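Local structure of RIM-binding protein, isoform F (Drosophila melanogaster, 6Q9M) at residues H129-E139 and Q160-L170; A10-Q19 and A90-R98. The protein probably couples synaptic vesicle recruitment to release sites at the active zone and contains a central array of fibronectin type III domains. One frame throughout, in Å; residues are numbered along the deposited sequence.

Contact 1 of 2, residues H129-E139 and Q160-L170; sequences HQHVVCVNNVE and QYRVTVRAKHL
H129 and L170 meet where the first segment starts and the second finishes: L170 CB lies over one face of the imidazole, 4.2 Å from its centroid and offset toward the rim, a CH-pi contact, while H129 CD2 comes to 3.2 Å from K168 O. An alanine at this position would take the ring away and is likely to leave L170, already poorly ordered, without the flat surface it rests on. The H131 ring puts CE1 3.5 Å from A167 CB, and W122 meets that ring edge-to-face. On the other face of the sheet R166 runs beside V132, its CG wedged between backbone N and carbonyl carbon (chi1 44°) and its chain then extended. V132 CG1 thus sits over a guanidinium face, 3.8 Å from R166 CZ, and E139 OE2 reaches the edge at 2.8 Å from R166 NH2. The hydrogen bond in this salt bridge is weak, carboxylate and guanidinium planes lying 79° apart. The strands 131-135 and 160-167 are antiparallel central neighbours in the four-stranded sheet of a fibronectin type III sandwich. Backbone bonds pair V132 with R166 and C134 with T164. Their inward residues include V133 and V163, touching CG1 to CG2 at 3.6 Å, with W122 packed against V133 from strand 118-123. V135 CG1 leans on Y161 CD1. V135 also opens a type I' turn to V138, in which N136 N bonds R162 O and N136 OD1 takes the R162 N-H almost straight (2.9 Å, 177°), extending the ladder through a side chain. Water 1 links N137 N to R162 O.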
loop_
_atom_site.group_PDB
_atom_site.type_symbol
_atom_site.label_atom_id
_atom_site.label_comp_id
_atom_site.label_asym_id
_atom_site.label_seq_id
_atom_site.Cartn_x
_atom_site.Cartn_y
_atom_site.Cartn_z
ATOM N N HIS A 129 -1.017 2.480 17.451
ATOM C CA HIS A 129 -1.587 3.820 17.400
ATOM C C HIS A 129 -2.859 3.850 16.570
ATOM O O HIS A 129 -2.981 3.155 15.559
ATOM C CB HIS A 129 -0.600 4.818 16.788
ATOM C CG HIS A 129 0.560 5.142 17.669
ATOM N ND1 HIS A 129 1.414 4.178 18.156
ATOM C CD2 HIS A 129 1.014 6.324 18.143
ATOM C CE1 HIS A 129 2.342 4.753 18.899
ATOM N NE2 HIS A 129 2.123 6.055 18.905
ATOM N N GLN A 130 -3.779 4.723 16.965
ATOM C CA GLN A 130 -4.838 5.111 16.051
ATOM C C GLN A 130 -4.262 5.959 14.923
ATOM O O GLN A 130 -3.265 6.669 15.091
ATOM C CB GLN A 130 -5.922 5.886 16.787
ATOM C CG GLN A 130 -6.557 5.119 17.923
ATOM C CD GLN A 130 -7.735 5.864 18.512
ATOM O OE1 GLN A 130 -8.885 5.646 18.125
ATOM N NE2 GLN A 130 -7.455 6.760 19.444
ATOM N N HIS A 131 -4.909 5.897 13.768
ATOM C CA HIS A 131 -4.474 6.682 12.631
ATOM C C HIS A 131 -5.646 7.487 12.091
ATOM O O HIS A 131 -6.800 7.052 12.151
ATOM C CB HIS A 131 -3.867 5.802 11.549
ATOM C CG HIS A 131 -2.577 5.169 11.960
ATOM N ND1 HIS A 131 -1.370 5.839 11.912
ATOM C CD2 HIS A 131 -2.306 3.937 12.448
ATOM C CE1 HIS A 131 -0.410 5.037 12.337
ATOM N NE2 HIS A 131 -0.952 3.881 12.673
ATOM N N VAL A 132 -5.324 8.667 11.562
ATOM C CA VAL A 132 -6.302 9.620 11.061
ATOM C C VAL A 132 -6.080 9.771 9.566
ATOM O O VAL A 132 -4.974 10.112 9.129
ATOM C CB VAL A 132 -6.170 10.979 11.769
ATOM C CG1 VAL A 132 -6.950 12.029 11.038
ATOM C CG2 VAL A 132 -6.659 10.889 13.201
ATOM N N VAL A 133 -7.130 9.535 8.785
ATOM C CA VAL A 133 -7.087 9.694 7.335
ATOM C C VAL A 133 -7.621 11.081 6.984
ATOM O O VAL A 133 -8.673 11.500 7.483
ATOM C CB VAL A 133 -7.885 8.591 6.633
ATOM C CG1 VAL A 133 -7.740 8.710 5.129
ATOM C CG2 VAL A 133 -7.430 7.211 7.135
ATOM N N CYS A 134 -6.863 11.812 6.171
ATOM C CA CYS A 134 -7.177 13.179 5.793
ATOM C C CYS A 134 -7.192 13.269 4.277
ATOM O O CYS A 134 -6.236 12.837 3.618
ATOM C CB CYS A 134 -6.161 14.159 6.384
ATOM S SG CYS A 134 -6.289 14.342 8.185
ATOM N N VAL A 135 -8.270 13.815 3.728
ATOM C CA VAL A 135 -8.396 14.028 2.292
ATOM C C VAL A 135 -8.424 15.530 2.071
ATOM O O VAL A 135 -9.257 16.229 2.659
ATOM C CB VAL A 135 -9.652 13.352 1.728
ATOM C CG1 VAL A 135 -9.601 13.298 0.203
ATOM C CG2 VAL A 135 -9.793 11.955 2.298
ATOM N N ASN A 136 -7.480 16.036 1.277
ATOM C CA ASN A 136 -7.420 17.468 0.974
ATOM C C ASN A 136 -7.499 18.308 2.252
ATOM O O ASN A 136 -8.192 19.334 2.316
ATOM C CB ASN A 136 -8.518 17.857 -0.018
ATOM C CG ASN A 136 -8.218 17.380 -1.437
ATOM O OD1 ASN A 136 -7.219 16.700 -1.678
ATOM N ND2 ASN A 136 -9.084 17.725 -2.376
ATOM N N ASN A 137 -6.807 17.837 3.294
ATOM C CA ASN A 137 -6.723 18.482 4.599
ATOM C C ASN A 137 -8.035 18.434 5.373
ATOM O O ASN A 137 -8.261 19.252 6.276
ATOM C CB ASN A 137 -6.238 19.931 4.470
ATOM C CG ASN A 137 -4.886 20.023 3.784
ATOM O OD1 ASN A 137 -4.038 19.144 3.949
ATOM N ND2 ASN A 137 -4.674 21.094 3.022
ATOM N N VAL A 138 -8.893 17.464 5.080
ATOM C CA VAL A 138 -10.120 17.247 5.839
ATOM C C VAL A 138 -10.000 15.894 6.505
ATOM O O VAL A 138 -9.727 14.895 5.829
ATOM C CB VAL A 138 -11.369 17.313 4.944
ATOM C CG1 VAL A 138 -12.655 17.261 5.807
ATOM C CG2 VAL A 138 -11.332 18.599 4.117
ATOM N N GLU A 139 -10.160 15.861 7.830
ATOM C CA GLU A 139 -10.193 14.581 8.540
ATOM C C GLU A 139 -11.474 13.847 8.180
ATOM O O GLU A 139 -12.572 14.330 8.482
ATOM C CB GLU A 139 -10.150 14.803 10.047
ATOM C CG GLU A 139 -8.797 14.974 10.671
ATOM C CD GLU A 139 -8.890 14.980 12.197
ATOM O OE1 GLU A 139 -9.750 14.249 12.756
ATOM O OE2 GLU A 139 -8.111 15.724 12.834
ATOM N N GLN A 160 -8.819 15.438 -8.439
ATOM C CA GLN A 160 -7.546 15.134 -7.814
ATOM C C GLN A 160 -7.659 15.231 -6.306
ATOM O O GLN A 160 -8.238 16.180 -5.776
ATOM C CB GLN A 160 -6.461 16.086 -8.297
ATOM C CG GLN A 160 -5.739 15.575 -9.507
ATOM C CD GLN A 160 -5.514 16.664 -10.510
ATOM O OE1 GLN A 160 -5.910 17.809 -10.294
ATOM N NE2 GLN A 160 -4.884 16.323 -11.621
ATOM N N TYR A 161 -7.055 14.265 -5.619
ATOM C CA TYR A 161 -7.108 14.204 -4.173
ATOM C C TYR A 161 -5.718 13.908 -3.630
ATOM O O TYR A 161 -4.962 13.121 -4.211
ATOM C CB TYR A 161 -8.101 13.148 -3.710
ATOM C CG TYR A 161 -9.532 13.533 -3.975
ATOM C CD1 TYR A 161 -10.159 14.520 -3.213
ATOM C CD2 TYR A 161 -10.258 12.930 -5.002
ATOM C CE1 TYR A 161 -11.471 14.868 -3.443
ATOM C CE2 TYR A 161 -11.578 13.290 -5.252
ATOM C CZ TYR A 161 -12.177 14.263 -4.468
ATOM O OH TYR A 161 -13.485 14.621 -4.691
ATOM N N ARG A 162 -5.387 14.570 -2.525
ATOM C CA ARG A 162 -4.204 14.268 -1.737
ATOM C C ARG A 162 -4.665 13.747 -0.386
ATOM O O ARG A 162 -5.337 14.467 0.363
ATOM C CB ARG A 162 -3.333 15.505 -1.569
ATOM C CG ARG A 162 -2.172 15.301 -0.609
ATOM C CD ARG A 162 -1.130 16.391 -0.809
ATOM N NE ARG A 162 -0.358 16.185 -2.029
ATOM C CZ ARG A 162 0.606 17.008 -2.428
ATOM N NH1 ARG A 162 0.889 18.072 -1.685
ATOM N NH2 ARG A 162 1.282 16.778 -3.560
ATOM N N VAL A 163 -4.281 12.521 -0.051
ATOM C CA VAL A 163 -4.685 11.935 1.220
ATOM C C VAL A 163 -3.434 11.657 2.035
ATOM O O VAL A 163 -2.428 11.178 1.492
ATOM C CB VAL A 163 -5.555 10.671 1.006
ATOM C CG1 VAL A 163 -4.952 9.787 -0.005
ATOM C CG2 VAL A 163 -5.767 9.929 2.340
ATOM N N THR A 164 -3.488 12.014 3.317
ATOM C CA THR A 164 -2.410 11.812 4.278
ATOM C C THR A 164 -2.907 10.932 5.418
ATOM O O THR A 164 -4.111 10.833 5.671
ATOM C CB THR A 164 -1.910 13.136 4.852
ATOM O OG1 THR A 164 -2.922 13.667 5.710
ATOM C CG2 THR A 164 -1.650 14.141 3.744
ATOM N N VAL A 165 -1.965 10.311 6.124
ATOM C CA VAL A 165 -2.262 9.476 7.279
ATOM C C VAL A 165 -1.300 9.840 8.403
ATOM O O VAL A 165 -0.094 9.964 8.177
ATOM C CB VAL A 165 -2.162 7.979 6.943
ATOM C CG1 VAL A 165 -2.476 7.138 8.187
ATOM C CG2 VAL A 165 -3.103 7.624 5.802
ATOM N N ARG A 166 -1.827 10.034 9.605
ATOM C CA ARG A 166 -0.974 10.374 10.729
ATOM C C ARG A 166 -1.450 9.573 11.946
ATOM O O ARG A 166 -2.612 9.152 12.040
ATOM C CB ARG A 166 -0.961 11.939 10.823
ATOM C CG ARG A 166 -2.360 12.582 10.654
ATOM C CD ARG A 166 -2.250 13.943 11.217
ATOM N NE ARG A 166 -3.440 14.678 11.639
ATOM C CZ ARG A 166 -4.383 14.430 12.557
ATOM N NH1 ARG A 166 -4.146 13.670 13.658
ATOM N NH2 ARG A 166 -5.396 15.309 12.560
ATOM N N ALA A 167 -0.510 9.275 12.835
ATOM C CA ALA A 167 -0.793 8.508 14.038
ATOM C C ALA A 167 -1.144 9.447 15.177
ATOM O O ALA A 167 -0.400 10.392 15.448
ATOM C CB ALA A 167 0.411 7.650 14.439
ATOM N N LYS A 168 -2.282 9.217 15.823
ATOM C CA LYS A 168 -2.558 9.974 17.034
ATOM C C LYS A 168 -1.843 9.306 18.203
ATOM O O LYS A 168 -1.645 8.087 18.212
ATOM C CB LYS A 168 -4.058 10.093 17.290
ATOM C CG LYS A 168 -4.407 11.260 18.227
ATOM C CD LYS A 168 -3.710 12.563 17.807
ATOM C CE LYS A 168 -3.158 13.333 19.017
ATOM N NZ LYS A 168 -2.118 14.344 18.658
ATOM N N HIS A 169 -1.427 10.114 19.180
ATOM C CA HIS A 169 -0.530 9.618 20.224
ATOM C C HIS A 169 -1.229 8.597 21.121
ATOM O O HIS A 169 -2.436 8.680 21.376
ATOM C CB HIS A 169 0.006 10.775 21.069
ATOM C CG HIS A 169 1.319 10.492 21.742
ATOM N ND1 HIS A 169 1.879 9.232 21.792
ATOM C CD2 HIS A 169 2.181 11.308 22.395
ATOM C CE1 HIS A 169 3.026 9.285 22.446
ATOM N NE2 HIS A 169 3.234 10.534 22.823
ATOM N N LEU A 170 -0.447 7.622 21.597
ATOM C CA LEU A 170 -0.954 6.522 22.410
ATOM C C LEU A 170 -0.996 6.925 23.880
ATOM O O LEU A 170 -0.037 7.499 24.403
ATOM C CB LEU A 170 -0.095 5.262 22.218
ATOM C CG LEU A 170 1.302 5.092 22.853
ATOM C CD1 LEU A 170 1.727 3.622 22.873
ATOM C CD2 LEU A 170 2.373 5.938 22.161
HETATM O O HOH W 1 -4.901 15.718 3.146
#

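Contact 2 of 2, residues A10-Q19 and A90-R98; sequences APKHLTLERQ and AACTMIIGR
A10 and A91 touch methyl to methyl, with A10 CB 3.5 Å from A91 CB, where the first segment comes up to the short 3-10 turn of 90-91. P11 follows with the flank of its ring against C92: its CB is 3.8 Å from C92 SG, and its CD approaches C92 CB. H13 turns away from the second segment, and its carbonyl O accepts a hydrogen bond from T15 OG1 at 2.9 Å, the donor standing above the carbonyl plane. L14 does the opposite and dips toward the other strand. Its CB lies 3.8 Å from C92 SG, and because CG stands anti to the backbone N (chi1 -178°), CD2 lodges against both the T93 backbone and M94 CG, 3.7 Å from the latter. M94 answers from the other strand: after CG set between backbone N and carbonyl carbon (chi1 67°), the extended chain carries SD past L14 CG and sets the methyl CE 3.6 Å from L16 CB. L16 CD2 also faces I96 CG2, more loosely, at 4.3 Å. A classic beta bulge at E17 and R18, both opposite L25, comes before Q19, whose NE2 lies near I96 CD1. The two strands run nearly parallel, 20° between directions and 7.5 Å between axes at closest approach, with side chains rather than backbone bonds joining them. They are the first and last strands of a fibronectin type III sandwich: 12-20 borders its three-stranded sheet next to 23-29, and 93-96 borders the four-stranded sheet next to 73-81. From the following domain, N128 ND2 bonds L14 O and S127 OG bonds T93 N.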
loop_
_atom_site.group_PDB
_atom_site.type_symbol
_atom_site.label_atom_id
_atom_site.label_comp_id
_atom_site.label_asym_id
_atom_site.label_seq_id
_atom_site.Cartn_x
_atom_site.Cartn_y
_atom_site.Cartn_z
ATOM N N ALA A 10 -4.751 -10.554 13.243
ATOM C CA ALA A 10 -3.347 -10.269 13.484
ATOM C C ALA A 10 -3.059 -10.036 14.964
ATOM O O ALA A 10 -3.952 -9.654 15.728
ATOM C CB ALA A 10 -2.934 -9.033 12.671
ATOM N N PRO A 11 -1.817 -10.246 15.402
ATOM C CA PRO A 11 -1.482 -9.996 16.808
ATOM C C PRO A 11 -1.606 -8.519 17.138
ATOM O O PRO A 11 -1.628 -7.662 16.259
ATOM C CB PRO A 11 -0.021 -10.479 16.941
ATOM C CG PRO A 11 0.289 -11.210 15.640
ATOM C CD PRO A 11 -0.617 -10.570 14.606
ATOM N N LYS A 12 -1.725 -8.231 18.429
ATOM C CA LYS A 12 -1.895 -6.872 18.923
ATOM C C LYS A 12 -0.890 -6.596 20.040
ATOM O O LYS A 12 -0.238 -7.499 20.561
ATOM C CB LYS A 12 -3.332 -6.637 19.414
ATOM C CG LYS A 12 -4.411 -7.223 18.493
ATOM C CD LYS A 12 -5.775 -7.374 19.190
ATOM C CE LYS A 12 -5.961 -6.373 20.323
ATOM N NZ LYS A 12 -7.404 -6.124 20.653
ATOM N N HIS A 13 -0.792 -5.321 20.412
ATOM C CA HIS A 13 -0.013 -4.880 21.568
ATOM C C HIS A 13 1.448 -5.316 21.465
ATOM O O HIS A 13 2.081 -5.690 22.457
ATOM C CB HIS A 13 -0.654 -5.364 22.868
ATOM C CG HIS A 13 -2.032 -4.819 23.082
ATOM N ND1 HIS A 13 -3.170 -5.580 22.916
ATOM C CD2 HIS A 13 -2.457 -3.577 23.416
ATOM C CE1 HIS A 13 -4.235 -4.837 23.162
ATOM N NE2 HIS A 13 -3.830 -3.618 23.467
ATOM N N LEU A 14 1.994 -5.216 20.255
ATOM C CA LEU A 14 3.414 -5.429 20.031
ATOM C C LEU A 14 4.230 -4.484 20.905
ATOM O O LEU A 14 4.008 -3.269 20.908
ATOM C CB LEU A 14 3.729 -5.207 18.561
ATOM C CG LEU A 14 5.167 -5.422 18.135
ATOM C CD1 LEU A 14 5.662 -6.738 18.704
ATOM C CD2 LEU A 14 5.312 -5.373 16.617
ATOM N N THR A 15 5.163 -5.048 21.667
ATOM C CA THR A 15 5.910 -4.298 22.666
ATOM C C THR A 15 7.387 -4.651 22.606
ATOM O O THR A 15 7.747 -5.833 22.560
ATOM C CB THR A 15 5.369 -4.608 24.064
ATOM O OG1 THR A 15 3.990 -4.224 24.131
ATOM C CG2 THR A 15 6.157 -3.869 25.131
ATOM N N LEU A 16 8.237 -3.625 22.642
ATOM C CA LEU A 16 9.663 -3.802 22.883
ATOM C C LEU A 16 9.865 -3.781 24.384
ATOM O O LEU A 16 9.645 -2.751 25.026
ATOM C CB LEU A 16 10.494 -2.709 22.219
ATOM C CG LEU A 16 11.951 -2.748 22.687
ATOM C CD1 LEU A 16 12.688 -3.870 21.988
ATOM C CD2 LEU A 16 12.666 -1.417 22.489
ATOM N N GLU A 17 10.256 -4.920 24.949
ATOM C CA GLU A 17 10.408 -5.003 26.392
ATOM C C GLU A 17 11.835 -4.727 26.854
ATOM O O GLU A 17 12.020 -4.064 27.881
ATOM C CB GLU A 17 9.922 -6.364 26.883
ATOM C CG GLU A 17 8.522 -6.285 27.487
ATOM C CD GLU A 17 7.651 -7.471 27.135
ATOM O OE1 GLU A 17 8.200 -8.581 26.967
ATOM O OE2 GLU A 17 6.417 -7.296 27.040
ATOM N N ARG A 18 12.848 -5.194 26.120
ATOM C CA ARG A 18 14.230 -4.858 26.437
ATOM C C ARG A 18 15.043 -4.767 25.156
ATOM O O ARG A 18 14.821 -5.523 24.206
ATOM C CB ARG A 18 14.877 -5.916 27.337
ATOM C CG ARG A 18 14.482 -5.893 28.798
ATOM C CD ARG A 18 15.490 -6.672 29.629
ATOM N NE ARG A 18 16.791 -6.013 29.742
ATOM C CZ ARG A 18 17.800 -6.509 30.451
ATOM N NH1 ARG A 18 18.964 -5.866 30.532
ATOM N NH2 ARG A 18 17.633 -7.658 31.088
ATOM N N GLN A 19 16.029 -3.876 25.162
ATOM C CA GLN A 19 16.965 -3.748 24.053
ATOM C C GLN A 19 18.372 -3.991 24.574
ATOM O O GLN A 19 18.807 -3.338 25.528
ATOM C CB GLN A 19 16.868 -2.372 23.378
ATOM C CG GLN A 19 17.898 -2.159 22.271
ATOM C CD GLN A 19 17.300 -1.540 21.020
ATOM O OE1 GLN A 19 16.491 -0.610 21.096
ATOM N NE2 GLN A 19 17.689 -2.057 19.859
ATOM N N ALA A 90 1.829 -4.937 8.262
ATOM C CA ALA A 90 1.294 -3.622 8.606
ATOM C C ALA A 90 0.278 -3.662 9.728
ATOM O O ALA A 90 -0.067 -2.598 10.265
ATOM C CB ALA A 90 0.627 -2.975 7.386
ATOM N N ALA A 91 -0.237 -4.841 10.077
ATOM C CA ALA A 91 -1.183 -4.936 11.177
ATOM C C ALA A 91 -0.508 -5.094 12.520
ATOM O O ALA A 91 -1.114 -4.765 13.537
ATOM C CB ALA A 91 -2.149 -6.095 10.959
ATOM N N CYS A 92 0.724 -5.593 12.559
ATOM C CA CYS A 92 1.441 -5.766 13.825
ATOM C C CYS A 92 2.906 -5.446 13.554
ATOM O O CYS A 92 3.688 -6.329 13.177
ATOM C CB CYS A 92 1.263 -7.166 14.392
ATOM S SG CYS A 92 1.807 -7.306 16.101
ATOM N N THR A 93 3.272 -4.185 13.765
ATOM C CA THR A 93 4.601 -3.733 13.394
ATOM C C THR A 93 5.013 -2.538 14.235
ATOM O O THR A 93 4.173 -1.769 14.717
ATOM C CB THR A 93 4.688 -3.367 11.918
ATOM O OG1 THR A 93 6.073 -3.299 11.550
ATOM C CG2 THR A 93 4.026 -1.995 11.659
ATOM N N MET A 94 6.326 -2.416 14.429
ATOM C CA MET A 94 6.886 -1.275 15.142
ATOM C C MET A 94 8.335 -1.076 14.722
ATOM O O MET A 94 9.030 -2.024 14.332
ATOM C CB MET A 94 6.797 -1.451 16.662
ATOM C CG MET A 94 7.689 -2.570 17.197
ATOM S SD MET A 94 7.760 -2.623 19.011
ATOM C CE MET A 94 8.882 -4.003 19.248
ATOM N N ILE A 95 8.781 0.167 14.811
ATOM C CA ILE A 95 10.150 0.525 14.479
ATOM C C ILE A 95 10.884 0.892 15.754
ATOM O O ILE A 95 10.333 1.593 16.614
ATOM C CB ILE A 95 10.181 1.684 13.469
ATOM C CG1 ILE A 95 9.457 1.270 12.187
ATOM C CG2 ILE A 95 11.611 2.092 13.186
ATOM C CD1 ILE A 95 9.188 2.429 11.248
ATOM N N ILE A 96 12.111 0.391 15.875
ATOM C CA ILE A 96 12.972 0.644 17.018
ATOM C C ILE A 96 14.309 1.167 16.511
ATOM O O ILE A 96 14.653 1.013 15.337
ATOM C CB ILE A 96 13.180 -0.627 17.855
ATOM C CG1 ILE A 96 13.911 -1.667 16.997
ATOM C CG2 ILE A 96 11.849 -1.179 18.311
ATOM C CD1 ILE A 96 14.254 -2.926 17.743
ATOM N N GLY A 97 15.056 1.805 17.405
ATOM C CA GLY A 97 16.387 2.301 17.113
ATOM C C GLY A 97 16.437 3.819 17.078
ATOM O O GLY A 97 15.419 4.510 17.129
ATOM N N ARG A 98 17.673 4.325 16.984
ATOM C CA ARG A 98 17.967 5.743 16.763
ATOM C C ARG A 98 17.131 6.626 17.696
ATOM O O ARG A 98 17.383 6.680 18.904
ATOM C CB ARG A 98 17.793 6.018 15.239
ATOM C CG ARG A 98 17.330 7.383 14.634
ATOM C CD ARG A 98 18.103 8.624 15.098
ATOM N NE ARG A 98 17.204 9.776 15.238
ATOM C CZ ARG A 98 17.601 11.044 15.307
ATOM N NH1 ARG A 98 18.890 11.342 15.237
ATOM N NH2 ARG A 98 16.706 12.017 15.437
#

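Contact 1 joins two neighbouring strands inside one sheet of the second fibronectin type III domain; contact 2 joins the edge strands of two different sheets in the first. Their chemistry follows from this. The 129-139 and 160-170 pair is held by a backbone ladder, with apolar packing on its inward face and a charged pair on the outward one, whereas 10-19 and 90-98 meet through aliphatic and sulfur-bearing side chains with no clear hydrogen bond across. Contact 1 has its turn and ends at the surface; contact 2 has no fully exposed residue among those that touch. The centres are 21 Å apart and the nearest atoms about 7 Å, close to the junction of the two domains.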